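Local coordinates for protein 7,8-dihydro-6-hydroxymethylpterin pyrophosphokinase-dihydropteroate synthase (Plasmodium falciparum, PDB 6JWS) that probably makes the pterin diphosphate from hydroxymethyl-dihydropterin and ATP and then joins it to 4-aminobenzoate, giving 7,8-dihydropteroate for folate synthesis, at residues Pro477-Phe489 against Asp499-Ile513. The protein carries 1 engineered substitution. Numbering follows the deposited sequence.
Sequences PIISIDTINYNVF and DILNDISACTNNPEI. With PT1 (pteroic acid), chain I.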
# COMPACT_ATOMS: atom_id res chain seq x y z
N PRO B 477 -9.59 2.94 28.01
CA PRO B 477 -9.29 1.87 27.07
C PRO B 477 -10.26 0.72 27.29
O PRO B 477 -10.77 0.52 28.39
CB PRO B 477 -7.84 1.46 27.39
CG PRO B 477 -7.65 1.89 28.82
CD PRO B 477 -8.57 3.08 29.05
N ILE B 478 -10.58 0.05 26.19
CA ILE B 478 -11.35 -1.17 26.19
C ILE B 478 -10.42 -2.25 26.72
O ILE B 478 -9.22 -2.23 26.42
CB ILE B 478 -11.82 -1.41 24.74
CG1 ILE B 478 -12.58 -0.18 24.23
CG2 ILE B 478 -12.64 -2.67 24.63
CD1 ILE B 478 -13.01 -0.25 22.78
N ILE B 479 -10.96 -3.15 27.55
CA ILE B 479 -10.15 -4.21 28.13
C ILE B 479 -10.57 -5.55 27.54
O ILE B 479 -11.73 -5.96 27.63
CB ILE B 479 -10.25 -4.22 29.68
CG1 ILE B 479 -9.84 -2.88 30.30
CG2 ILE B 479 -9.43 -5.36 30.26
CD1 ILE B 479 -8.49 -2.39 29.83
N SER B 480 -9.58 -6.28 27.02
CA SER B 480 -9.78 -7.61 26.50
C SER B 480 -9.05 -8.64 27.38
O SER B 480 -7.90 -8.43 27.79
CB SER B 480 -9.27 -7.65 25.07
OG SER B 480 -9.36 -8.96 24.54
N ILE B 481 -9.70 -9.77 27.65
CA ILE B 481 -9.03 -10.82 28.42
C ILE B 481 -8.78 -12.04 27.52
O ILE B 481 -9.71 -12.60 26.96
CB ILE B 481 -9.77 -11.19 29.72
CG1 ILE B 481 -9.13 -12.41 30.39
CG2 ILE B 481 -11.26 -11.41 29.52
CD1 ILE B 481 -9.33 -12.42 31.89
N ASP B 482 -7.51 -12.43 27.42
CA ASP B 482 -7.08 -13.59 26.68
C ASP B 482 -7.27 -14.81 27.57
O ASP B 482 -6.34 -15.19 28.31
CB ASP B 482 -5.62 -13.41 26.26
CG ASP B 482 -5.06 -14.48 25.32
OD1 ASP B 482 -5.66 -15.57 25.20
OD2 ASP B 482 -4.00 -14.21 24.70
N THR B 483 -8.46 -15.41 27.51
CA THR B 483 -8.75 -16.60 28.29
C THR B 483 -9.64 -17.56 27.49
O THR B 483 -10.39 -17.14 26.60
CB THR B 483 -9.38 -16.25 29.65
OG1 THR B 483 -9.38 -17.45 30.41
CG2 THR B 483 -10.79 -15.70 29.58
N ILE B 484 -9.60 -18.85 27.85
CA ILE B 484 -10.54 -19.84 27.35
C ILE B 484 -11.37 -20.35 28.53
O ILE B 484 -12.17 -21.30 28.39
CB ILE B 484 -9.81 -21.01 26.65
CG1 ILE B 484 -8.93 -21.79 27.64
CG2 ILE B 484 -9.03 -20.51 25.44
CD1 ILE B 484 -8.19 -22.96 27.01
N ASN B 485 -11.17 -19.71 29.69
CA ASN B 485 -11.63 -20.30 30.93
C ASN B 485 -12.90 -19.62 31.43
O ASN B 485 -12.90 -18.44 31.78
CB ASN B 485 -10.52 -20.44 31.97
CG ASN B 485 -10.99 -21.20 33.19
OD1 ASN B 485 -11.59 -20.62 34.10
ND2 ASN B 485 -10.77 -22.50 33.20
N TYR B 486 -13.98 -20.39 31.45
CA TYR B 486 -15.27 -19.95 31.96
C TYR B 486 -15.16 -19.24 33.31
O TYR B 486 -15.66 -18.12 33.46
CB TYR B 486 -16.20 -21.16 32.05
CG TYR B 486 -17.57 -20.80 32.54
CD1 TYR B 486 -17.85 -20.72 33.89
CD2 TYR B 486 -18.60 -20.58 31.64
CE1 TYR B 486 -19.12 -20.40 34.35
CE2 TYR B 486 -19.88 -20.27 32.07
CZ TYR B 486 -20.13 -20.16 33.44
OH TYR B 486 -21.39 -19.85 33.87
N ASN B 487 -14.53 -19.88 34.31
CA ASN B 487 -14.51 -19.34 35.66
C ASN B 487 -13.80 -17.99 35.71
O ASN B 487 -14.27 -17.06 36.36
CB ASN B 487 -13.98 -20.33 36.70
CG ASN B 487 -15.05 -21.34 37.08
OD1 ASN B 487 -16.24 -21.06 36.98
ND2 ASN B 487 -14.65 -22.53 37.49
N VAL B 488 -12.68 -17.88 34.98
CA VAL B 488 -11.93 -16.63 34.93
C VAL B 488 -12.81 -15.56 34.28
O VAL B 488 -13.02 -14.50 34.87
CB VAL B 488 -10.58 -16.82 34.21
CG1 VAL B 488 -9.93 -15.49 33.82
CG2 VAL B 488 -9.62 -17.66 35.05
N PHE B 489 -13.36 -15.86 33.10
CA PHE B 489 -14.17 -14.87 32.42
C PHE B 489 -15.36 -14.44 33.28
O PHE B 489 -15.68 -13.25 33.30
CB PHE B 489 -14.64 -15.32 31.03
CG PHE B 489 -15.24 -14.18 30.21
CD1 PHE B 489 -14.47 -13.09 29.83
CD2 PHE B 489 -16.57 -14.19 29.82
CE1 PHE B 489 -15.01 -12.04 29.09
CE2 PHE B 489 -17.10 -13.16 29.05
CZ PHE B 489 -16.33 -12.08 28.70
N ASP B 499 -14.19 -5.88 28.94
CA ASP B 499 -15.16 -5.66 27.87
C ASP B 499 -15.21 -6.81 26.86
O ASP B 499 -16.26 -7.05 26.29
CB ASP B 499 -14.81 -4.37 27.14
CG ASP B 499 -14.73 -3.23 28.12
OD1 ASP B 499 -15.78 -2.97 28.77
OD2 ASP B 499 -13.60 -2.68 28.29
N ILE B 500 -14.09 -7.46 26.57
CA ILE B 500 -14.00 -8.33 25.40
C ILE B 500 -13.43 -9.68 25.83
O ILE B 500 -12.43 -9.72 26.54
CB ILE B 500 -13.11 -7.69 24.30
CG1 ILE B 500 -13.78 -6.47 23.66
CG2 ILE B 500 -12.73 -8.73 23.24
CD1 ILE B 500 -12.88 -5.67 22.75
N LEU B 501 -14.08 -10.78 25.42
CA LEU B 501 -13.47 -12.10 25.50
C LEU B 501 -12.57 -12.32 24.27
O LEU B 501 -13.02 -12.23 23.12
CB LEU B 501 -14.55 -13.17 25.63
CG LEU B 501 -14.08 -14.64 25.54
CD1 LEU B 501 -13.12 -15.00 26.68
CD2 LEU B 501 -15.25 -15.60 25.55
N ASN B 502 -11.31 -12.64 24.53
CA ASN B 502 -10.39 -13.08 23.50
C ASN B 502 -10.14 -14.58 23.68
O ASN B 502 -9.32 -14.97 24.52
CB ASN B 502 -9.08 -12.28 23.58
CG ASN B 502 -8.04 -12.78 22.61
OD1 ASN B 502 -8.37 -13.49 21.67
ND2 ASN B 502 -6.77 -12.45 22.86
N ASP B 503 -10.84 -15.42 22.90
CA ASP B 503 -10.85 -16.86 23.12
C ASP B 503 -10.10 -17.56 21.98
O ASP B 503 -10.63 -17.75 20.89
CB ASP B 503 -12.28 -17.36 23.31
CG ASP B 503 -12.41 -18.81 23.77
OD1 ASP B 503 -11.65 -19.70 23.25
OD2 ASP B 503 -13.24 -19.04 24.69
N ILE B 504 -8.85 -17.96 22.26
CA ILE B 504 -8.01 -18.55 21.23
C ILE B 504 -8.50 -19.95 20.82
O ILE B 504 -7.99 -20.50 19.85
CB ILE B 504 -6.52 -18.54 21.63
CG1 ILE B 504 -6.23 -19.43 22.85
CG2 ILE B 504 -6.01 -17.11 21.80
CD1 ILE B 504 -4.75 -19.77 23.04
N SER B 505 -9.49 -20.51 21.51
CA SER B 505 -10.09 -21.77 21.08
C SER B 505 -11.35 -21.54 20.24
O SER B 505 -12.05 -22.49 19.88
CB SER B 505 -10.34 -22.73 22.26
OG SER B 505 -11.51 -22.37 23.02
N ALA B 506 -11.67 -20.28 19.96
CA ALA B 506 -12.94 -19.88 19.34
C ALA B 506 -14.12 -20.46 20.13
O ALA B 506 -15.14 -20.85 19.56
CB ALA B 506 -12.98 -20.23 17.87
N CYS B 507 -13.96 -20.51 21.46
CA CYS B 507 -15.01 -20.91 22.39
C CYS B 507 -15.35 -22.39 22.20
O CYS B 507 -16.48 -22.80 22.43
CB CYS B 507 -16.27 -20.08 22.18
SG CYS B 507 -16.04 -18.30 22.44
N THR B 508 -14.38 -23.20 21.73
CA THR B 508 -14.59 -24.63 21.68
C THR B 508 -14.10 -25.31 22.96
O THR B 508 -14.48 -26.46 23.18
CB THR B 508 -13.93 -25.30 20.46
OG1 THR B 508 -12.52 -25.08 20.53
CG2 THR B 508 -14.47 -24.83 19.13
N ASN B 509 -13.19 -24.68 23.73
CA ASN B 509 -12.74 -25.28 24.99
C ASN B 509 -13.93 -25.44 25.93
O ASN B 509 -14.06 -26.46 26.59
CB ASN B 509 -11.64 -24.50 25.73
CG ASN B 509 -11.44 -24.98 27.17
OD1 ASN B 509 -10.98 -26.09 27.41
ND2 ASN B 509 -11.74 -24.15 28.16
N ASN B 510 -14.78 -24.42 26.00
CA ASN B 510 -15.93 -24.45 26.87
C ASN B 510 -17.03 -23.58 26.27
O ASN B 510 -17.10 -22.39 26.59
CB ASN B 510 -15.60 -24.01 28.30
CG ASN B 510 -16.78 -24.25 29.22
OD1 ASN B 510 -17.88 -24.50 28.74
ND2 ASN B 510 -16.56 -24.20 30.54
N PRO B 511 -17.89 -24.13 25.38
CA PRO B 511 -18.92 -23.33 24.70
C PRO B 511 -19.84 -22.56 25.64
O PRO B 511 -20.39 -21.54 25.22
CB PRO B 511 -19.67 -24.34 23.82
CG PRO B 511 -18.64 -25.43 23.61
CD PRO B 511 -17.87 -25.53 24.91
N GLU B 512 -19.91 -22.97 26.92
CA GLU B 512 -20.76 -22.30 27.90
C GLU B 512 -20.29 -20.86 28.14
O GLU B 512 -21.08 -20.02 28.57
CB GLU B 512 -20.90 -23.08 29.21
CG GLU B 512 -21.21 -24.57 29.04
CD GLU B 512 -22.51 -24.92 28.31
OE1 GLU B 512 -23.46 -24.12 28.36
OE2 GLU B 512 -22.58 -26.01 27.69
N ILE B 513 -19.01 -20.57 27.86
CA ILE B 513 -18.47 -19.23 28.06
C ILE B 513 -19.29 -18.21 27.27
O ILE B 513 -19.29 -17.03 27.60
CB ILE B 513 -16.97 -19.17 27.72
CG1 ILE B 513 -16.26 -17.99 28.39
CG2 ILE B 513 -16.70 -19.22 26.22
CD1 ILE B 513 -14.75 -18.11 28.39
C2 PT1 I . -3.09 -14.10 18.64
C3 PT1 I . -2.49 -14.42 19.94
C5 PT1 I . -3.38 -14.32 21.10
N6 PT1 I . -1.20 -14.77 20.09
C7 PT1 I . -5.19 -13.71 19.65
N9 PT1 I . -4.68 -13.96 20.90
C10 PT1 I . -0.73 -15.08 21.33
N11 PT1 I . -6.52 -13.36 19.49
C12 PT1 I . -1.58 -15.01 22.43
C21 PT1 I . 5.09 -17.89 17.27
O22 PT1 I . 6.20 -17.29 17.39
O1 PT1 I . -2.34 -14.18 17.53
N4 PT1 I . -4.39 -13.76 18.56
N8 PT1 I . -2.86 -14.63 22.30
C13 PT1 I . 0.70 -15.52 21.48
N14 PT1 I . 0.84 -16.88 20.90
C15 PT1 I . 1.84 -17.14 20.03
C16 PT1 I . 1.66 -18.09 19.00
C17 PT1 I . 3.09 -16.45 20.19
C18 PT1 I . 2.73 -18.33 18.10
C19 PT1 I . 4.15 -16.72 19.30
C20 PT1 I . 3.96 -17.64 18.24
O23 PT1 I . 4.93 -18.69 16.33
O HOH W 1 -13.36 -0.28 29.53
O HOH W 2 -7.79 -17.15 24.97
O HOH W 3 -13.61 -21.69 25.75
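The carbonyl oxygen of I479 takes two backbone donors, D499 N at 2.8 Å and I500 N at 3.0 Å, both in its carbonyl plane. D499 answers with its side chain: OD2 accepts I479 N through the anti lone pair at 2.8 Å, nearly straight at 169°, and a water links the same oxygen to P477 O. From there the parallel strands 478-482 and 500-503 pair through I481, whose N donates to I500 O and whose O accepts N502 N. Helix 486-494 connects them, a right-handed beta-alpha-beta unit of the TIM barrel.

On the helix side, the F489 ring lies over L501, with L501 CB 4.0 Å from the ring centroid, a CH-pi contact. I513 CD1 packs against F489 CB, and the Y486 ring presents its edge to E512 O and I513 N. Beyond the strand ends, N509 ND2 donates to I484 O from above the carbonyl plane at 2.9 Å, while a second water joins I484 O, D503 OD2 and N510 N. D503 OD1 accepts S505 N, S505 OG and C507 N, fixing the turn against which I484 CG2 rests.

The opposite sheet face carries S480, bonded through OG to D430, and the pterin site. Side by side, D482 and N502 point the same way, each with CG anti to its backbone N (chi1 -173° and 175°). N502 OD1 accepts the exocyclic amino N11 of pteroate and N502 ND2 donates to the adjacent ring nitrogen N9 at 3.2 Å, while D482 OD2 lies 2.7 Å from N8. A third water bridges D482 OD1, N502 O and I504 N. Parallel pairing thus places D482 and N502 next to each other at the pterin, probably fixing their spacing, and the shared water couples the carboxylate to the neighbouring strand end.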